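Local coordinates for protein erythromycin C-12 hydroxylase (Saccharopolyspora erythraea, PDB 2JJN) that hydroxylates erythromycin D at C-12 to give erythromycin C, as a heme-thiolate cytochrome P450 of macrolide biosynthesis, at residues S104-P108 against R109-D113; A356-A359 against R360-R364. The protein carries 2 engineered substitutions. One frame throughout, in Å; residues are numbered along the deposited sequence. Where two conformers were deposited one is given.

Interaction 1: residues S104-P108 against R109-D113; sequences SAFTP and RTISD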
loop_
_atom_site.group_PDB
_atom_site.type_symbol
_atom_site.label_atom_id
_atom_site.label_comp_id
_atom_site.label_asym_id
_atom_site.label_seq_id
_atom_site.Cartn_x
_atom_site.Cartn_y
_atom_site.Cartn_z
ATOM N N SER A 104 11.738 15.291 -7.886
ATOM C CA SER A 104 12.736 16.322 -7.594
ATOM C C SER A 104 12.515 16.929 -6.192
ATOM O O SER A 104 13.410 17.502 -5.588
ATOM C CB SER A 104 12.730 17.392 -8.692
ATOM O OG SER A 104 11.597 18.250 -8.550
ATOM N N ALA A 105 11.315 16.771 -5.658
ATOM C CA ALA A 105 11.005 17.169 -4.266
ATOM C C ALA A 105 11.122 16.041 -3.217
ATOM O O ALA A 105 11.632 16.255 -2.112
ATOM C CB ALA A 105 9.599 17.727 -4.221
ATOM N N PHE A 106 10.490 14.901 -3.524
ATOM C CA PHE A 106 10.451 13.721 -2.638
ATOM C C PHE A 106 11.708 12.906 -2.939
ATOM O O PHE A 106 11.650 11.923 -3.670
ATOM C CB PHE A 106 9.172 12.914 -2.943
ATOM C CG PHE A 106 8.869 11.829 -1.917
ATOM C CD1 PHE A 106 9.320 11.941 -0.610
ATOM C CD2 PHE A 106 8.129 10.706 -2.277
ATOM C CE1 PHE A 106 9.049 10.930 0.336
ATOM C CE2 PHE A 106 7.854 9.689 -1.350
ATOM C CZ PHE A 106 8.309 9.796 -0.050
ATOM N N THR A 107 12.844 13.339 -2.407
ATOM C CA THR A 107 14.135 12.714 -2.752
ATOM C C THR A 107 14.582 11.580 -1.802
ATOM O O THR A 107 14.055 11.439 -0.695
ATOM C CB THR A 107 15.218 13.775 -2.779
ATOM O OG1 THR A 107 15.368 14.312 -1.463
ATOM C CG2 THR A 107 14.841 14.870 -3.769
ATOM N N PRO A 108 15.578 10.766 -2.226
ATOM C CA PRO A 108 16.134 9.730 -1.320
ATOM C C PRO A 108 16.559 10.211 0.110
ATOM O O PRO A 108 16.383 9.474 1.127
ATOM C CB PRO A 108 17.382 9.259 -2.091
ATOM C CG PRO A 108 16.985 9.434 -3.554
ATOM C CD PRO A 108 16.199 10.727 -3.575
ATOM N N ARG A 109 17.169 11.399 0.181
ATOM C CA ARG A 109 17.714 11.946 1.437
ATOM C C ARG A 109 16.614 12.501 2.327
ATOM O O ARG A 109 16.714 12.467 3.579
ATOM C CB ARG A 109 18.727 13.044 1.110
ATOM C CG ARG A 109 19.274 13.849 2.328
ATOM C CD ARG A 109 20.044 12.942 3.250
ATOM N NE ARG A 109 21.229 13.590 3.807
ATOM C CZ ARG A 109 22.360 12.946 4.081
ATOM N NH1 ARG A 109 22.454 11.637 3.848
ATOM N NH2 ARG A 109 23.400 13.606 4.576
ATOM N N THR A 110 15.560 12.999 1.674
ATOM C CA THR A 110 14.349 13.412 2.341
ATOM C C THR A 110 13.850 12.229 3.157
ATOM O O THR A 110 13.451 12.405 4.316
ATOM C CB THR A 110 13.311 13.863 1.321
ATOM O OG1 THR A 110 13.796 15.065 0.687
ATOM C CG2 THR A 110 12.029 14.203 1.966
ATOM N N ILE A 111 13.900 11.032 2.565
ATOM C CA ILE A 111 13.378 9.819 3.241
ATOM C C ILE A 111 14.379 9.336 4.304
ATOM O O ILE A 111 13.997 9.094 5.458
ATOM C CB ILE A 111 13.122 8.690 2.227
ATOM C CG1 ILE A 111 11.980 9.079 1.291
ATOM C CG2 ILE A 111 12.845 7.376 2.956
ATOM C CD1 ILE A 111 11.842 8.135 0.082
ATOM N N SER A 112 15.658 9.174 3.938
ATOM C CA SER A 112 16.603 8.615 4.899
ATOM C C SER A 112 16.769 9.479 6.173
ATOM O O SER A 112 16.943 8.951 7.291
ATOM C CB SER A 112 17.936 8.331 4.204
ATOM O OG SER A 112 18.508 9.551 3.751
ATOM N N ASP A 113 16.695 10.805 6.012
ATOM C CA ASP A 113 16.759 11.718 7.168
ATOM C C ASP A 113 15.626 11.522 8.193
ATOM O O ASP A 113 15.718 12.030 9.334
ATOM C CB ASP A 113 16.729 13.164 6.679
ATOM C CG ASP A 113 18.091 13.635 6.160
ATOM O OD1 ASP A 113 19.125 12.926 6.267
ATOM O OD2 ASP A 113 18.089 14.772 5.629
HETATM O O HOH W 1 19.486 8.547 1.263
#
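Two threonine hydroxyls meet where one helix gives way to the next: OG1 of Thr107 lies 2.8 Å from OG1 of Thr110, a hydrogen bond that either could donate. The two side chains cross at about a right angle. Thr107 OG1 sits between its own backbone N and carbonyl carbon (chi1 64°), which brings it to Thr110 OG1 and to 3.4 Å from Thr110 N. Thr107 is the N-cap of helix 108-112, with Pro108 as the first helical residue. The carbonyl of Thr107 takes the N-H of Ile111, with N to O at 3.3 Å. Pro108 O receives a straighter bond from Ser112 N at 2.9 Å.

This short helix follows helix 94-105 of the P450 fold, and the inverse gamma turn centred on Phe106 lies between the two. Phe106 belongs to the heme pocket, and its ring touches the cofactor. In one of its two conformers, its CE1 packs 3.6 Å from Ile111 CG1, the side chains crossing obliquely, while Thr110 CG2 lies farther off at the ring edge. On the outer side, Arg109 NE and Asp113 OD1 form a salt bridge at 3.3 Å; the carboxylate oxygen sits off the guanidinium plane, a pairing of charges rather than a directed bond.

Interaction 2: residues A356-A359 against R360-R364; sequences APLA and RLENR. With HEM (protoporphyrin IX containing Fe), chain B.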
loop_
_atom_site.group_PDB
_atom_site.type_symbol
_atom_site.label_atom_id
_atom_site.label_comp_id
_atom_site.label_asym_id
_atom_site.label_seq_id
_atom_site.Cartn_x
_atom_site.Cartn_y
_atom_site.Cartn_z
ATOM N N ALA A 356 8.529 3.469 -1.888
ATOM C CA ALA A 356 9.098 2.195 -1.380
ATOM C C ALA A 356 10.211 2.379 -0.331
ATOM O O ALA A 356 10.231 1.649 0.671
ATOM C CB ALA A 356 9.571 1.281 -2.543
ATOM N N PRO A 357 11.170 3.295 -0.581
ATOM C CA PRO A 357 12.213 3.424 0.456
ATOM C C PRO A 357 11.649 3.838 1.816
ATOM O O PRO A 357 12.146 3.383 2.860
ATOM C CB PRO A 357 13.134 4.545 -0.094
ATOM C CG PRO A 357 12.904 4.468 -1.587
ATOM C CD PRO A 357 11.418 4.195 -1.717
ATOM N N LEU A 358 10.625 4.680 1.835
ATOM C CA LEU A 358 10.035 5.095 3.111
ATOM C C LEU A 358 9.276 3.944 3.772
ATOM O O LEU A 358 9.381 3.732 4.976
ATOM C CB LEU A 358 9.149 6.316 2.922
ATOM C CG LEU A 358 8.413 6.803 4.180
ATOM C CD1 LEU A 358 9.492 7.108 5.287
ATOM C CD2 LEU A 358 7.624 8.041 3.867
ATOM N N ALA A 359 8.511 3.214 2.975
ATOM C CA ALA A 359 7.810 2.013 3.473
ATOM C C ALA A 359 8.789 1.036 4.105
ATOM O O ALA A 359 8.550 0.489 5.217
ATOM C CB ALA A 359 7.103 1.329 2.279
ATOM N N ARG A 360 9.888 0.781 3.404
ATOM C CA ARG A 360 10.890 -0.155 3.900
ATOM C C ARG A 360 11.522 0.370 5.184
ATOM O O ARG A 360 11.834 -0.448 6.082
ATOM C CB ARG A 360 11.975 -0.432 2.849
ATOM C CG ARG A 360 11.430 -1.351 1.752
ATOM C CD ARG A 360 12.421 -1.391 0.575
ATOM N NE ARG A 360 12.017 -2.479 -0.338
ATOM C CZ ARG A 360 12.076 -2.424 -1.671
ATOM N NH1 ARG A 360 12.439 -1.300 -2.263
ATOM N NH2 ARG A 360 11.718 -3.505 -2.400
ATOM N N LEU A 361 11.755 1.680 5.241
ATOM C CA LEU A 361 12.410 2.280 6.428
ATOM C C LEU A 361 11.459 2.243 7.632
ATOM O O LEU A 361 11.861 1.836 8.751
ATOM C CB LEU A 361 12.805 3.720 6.083
ATOM C CG LEU A 361 13.466 4.474 7.235
ATOM C CD1 LEU A 361 14.766 3.816 7.722
ATOM C CD2 LEU A 361 13.699 5.943 6.781
ATOM N N GLU A 362 10.228 2.636 7.417
ATOM C CA GLU A 362 9.284 2.625 8.525
ATOM C C GLU A 362 9.072 1.224 9.095
ATOM O O GLU A 362 9.040 1.033 10.316
ATOM C CB GLU A 362 7.940 3.185 8.082
ATOM C CG GLU A 362 8.016 4.640 7.629
ATOM C CD GLU A 362 6.637 5.258 7.458
ATOM O OE1 GLU A 362 6.440 6.088 6.544
ATOM O OE2 GLU A 362 5.719 4.905 8.204
ATOM N N ASN A 363 9.012 0.228 8.215
ATOM C CA ASN A 363 8.712 -1.115 8.726
ATOM C C ASN A 363 9.972 -1.778 9.310
ATOM O O ASN A 363 9.871 -2.564 10.282
ATOM C CB ASN A 363 8.045 -1.951 7.620
ATOM C CG ASN A 363 6.617 -1.604 7.501
ATOM O OD1 ASN A 363 5.799 -2.144 8.251
ATOM N ND2 ASN A 363 6.302 -0.664 6.620
ATOM N N ARG A 364 11.166 -1.449 8.802
ATOM C CA ARG A 364 12.397 -1.929 9.420
ATOM C C ARG A 364 12.466 -1.393 10.844
ATOM O O ARG A 364 12.703 -2.143 11.808
ATOM C CB ARG A 364 13.626 -1.434 8.640
ATOM C CG ARG A 364 14.914 -1.798 9.386
ATOM C CD ARG A 364 16.164 -1.492 8.532
ATOM N NE ARG A 364 16.424 -0.068 8.292
ATOM C CZ ARG A 364 17.105 0.746 9.112
ATOM N NH1 ARG A 364 17.500 0.342 10.327
ATOM N NH2 ARG A 364 17.424 1.984 8.699
HETATM C CHA HEM B . 2.541 3.387 -6.240
HETATM C CHB HEM B . 2.369 -0.343 -3.098
HETATM C CHC HEM B . 4.021 2.571 0.404
HETATM C CHD HEM B . 3.417 6.428 -2.499
HETATM C C1A HEM B . 2.431 2.133 -5.674
HETATM C C2A HEM B . 2.037 0.925 -6.408
HETATM C C3A HEM B . 1.974 -0.094 -5.545
HETATM C C4A HEM B . 2.317 0.417 -4.233
HETATM C CMA HEM B . 1.573 -1.554 -5.848
HETATM C CAA HEM B . 1.774 0.843 -7.923
HETATM C CBA HEM B . 0.364 1.283 -8.272
HETATM C CGA HEM B . -0.001 0.961 -9.723
HETATM O O1A HEM B . 0.852 0.408 -10.472
HETATM O O2A HEM B . -1.157 1.322 -10.111
HETATM C C1B HEM B . 2.819 0.134 -1.866
HETATM C C2B HEM B . 3.035 -0.678 -0.695
HETATM C C3B HEM B . 3.504 0.131 0.283
HETATM C C4B HEM B . 3.577 1.468 -0.293
HETATM C CMB HEM B . 2.742 -2.193 -0.728
HETATM C CAB HEM B . 3.877 -0.159 1.750
HETATM C CBB HEM B . 4.396 -1.300 2.069
HETATM C C1C HEM B . 3.997 3.863 -0.077
HETATM C C2C HEM B . 4.392 5.041 0.679
HETATM C C3C HEM B . 4.223 6.112 -0.125
HETATM C C4C HEM B . 3.732 5.637 -1.420
HETATM C CMC HEM B . 4.906 4.968 2.142
HETATM C CAC HEM B . 4.444 7.607 0.175
HETATM C CBC HEM B . 5.465 8.059 0.903
HETATM C C1D HEM B . 3.109 5.929 -3.728
HETATM C C2D HEM B . 2.849 6.764 -4.857
HETATM C C3D HEM B . 2.602 5.840 -6.005
HETATM C C4D HEM B . 2.719 4.515 -5.473
HETATM C CMD HEM B . 2.827 8.322 -4.895
HETATM C CAD HEM B . 2.257 6.210 -7.459
HETATM C CBD HEM B . 3.524 6.286 -8.332
HETATM C CGD HEM B . 3.149 6.531 -9.761
HETATM O O1D HEM B . 1.972 6.392 -10.136
HETATM O O2D HEM B . 4.065 6.875 -10.537
HETATM N NA HEM B . 2.625 1.782 -4.327
HETATM N NB HEM B . 3.113 1.468 -1.597
HETATM N NC HEM B . 3.586 4.288 -1.326
HETATM N ND HEM B . 3.026 4.580 -4.127
HETATM FE FE HEM B . 3.235 2.987 -2.884
HETATM O O HOH W 2 1.090 3.189 -2.367
#
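Ala359 and Leu358 meet the heme at its periphery, on the proximal side: Ala359 CB lies 3.6 Å from CAB of one vinyl, and Leu358 CD2 lies 3.7 Å from CBC of the other. On the opposite face a water binds the iron at 2.2 Å. These residues start helix 356-374, the P450 L helix, which begins just after the Cys353 ligand loop and leads away from the heme. Two smaller flat groups lie along this turn. The carbonyl oxygen of Ala359 is in the amide plane of Asn363, 3° out of it. The guanidinium of Arg360 has Ala356 CB obliquely beside it, 3.9 Å from NH1. The charged end of Arg360 forms a salt bridge with Glu279.

Regular i to i+4 bonds wind the helix. Arg360 N to Ala356 O and Glu362 N to Leu358 O are both close to straight. Helices 115-127 and 142-152 pack against Leu358 and Glu362, and helix 228-259 packs against Glu362 and Asn363. In one of its two conformers, with CG beside its backbone N (chi1 -62°) and an extended chain, Glu362 reaches back across Leu358.

Ala359 O takes two donors, from opposite faces of its carbonyl plane. Asn363 N is 3.0 Å from this oxygen. Asn363 ND2 is 2.9 Å from it, with an N-H...O angle of 170°.

How the interactions relate
From the N terminus, interaction 1 comes first, at the turn from helix 94-105 into helix 108-112. Interaction 2 follows far along the chain, in the first turns of helix 356-374. Each is one continuous stretch, so the two are in series and neither nests nor crosses. Neither closes a long loop. They meet in space, their centres about 13 Å apart. Ile111 is the link: its CG2 lies 3.6 Å from Leu358 CA, and its CD1 lies 3.8 Å from Pro357 CB. The short helix thus packs on the start of helix 356-374. Phe106 from one and Leu358 and Ala359 from the other line the same heme pocket.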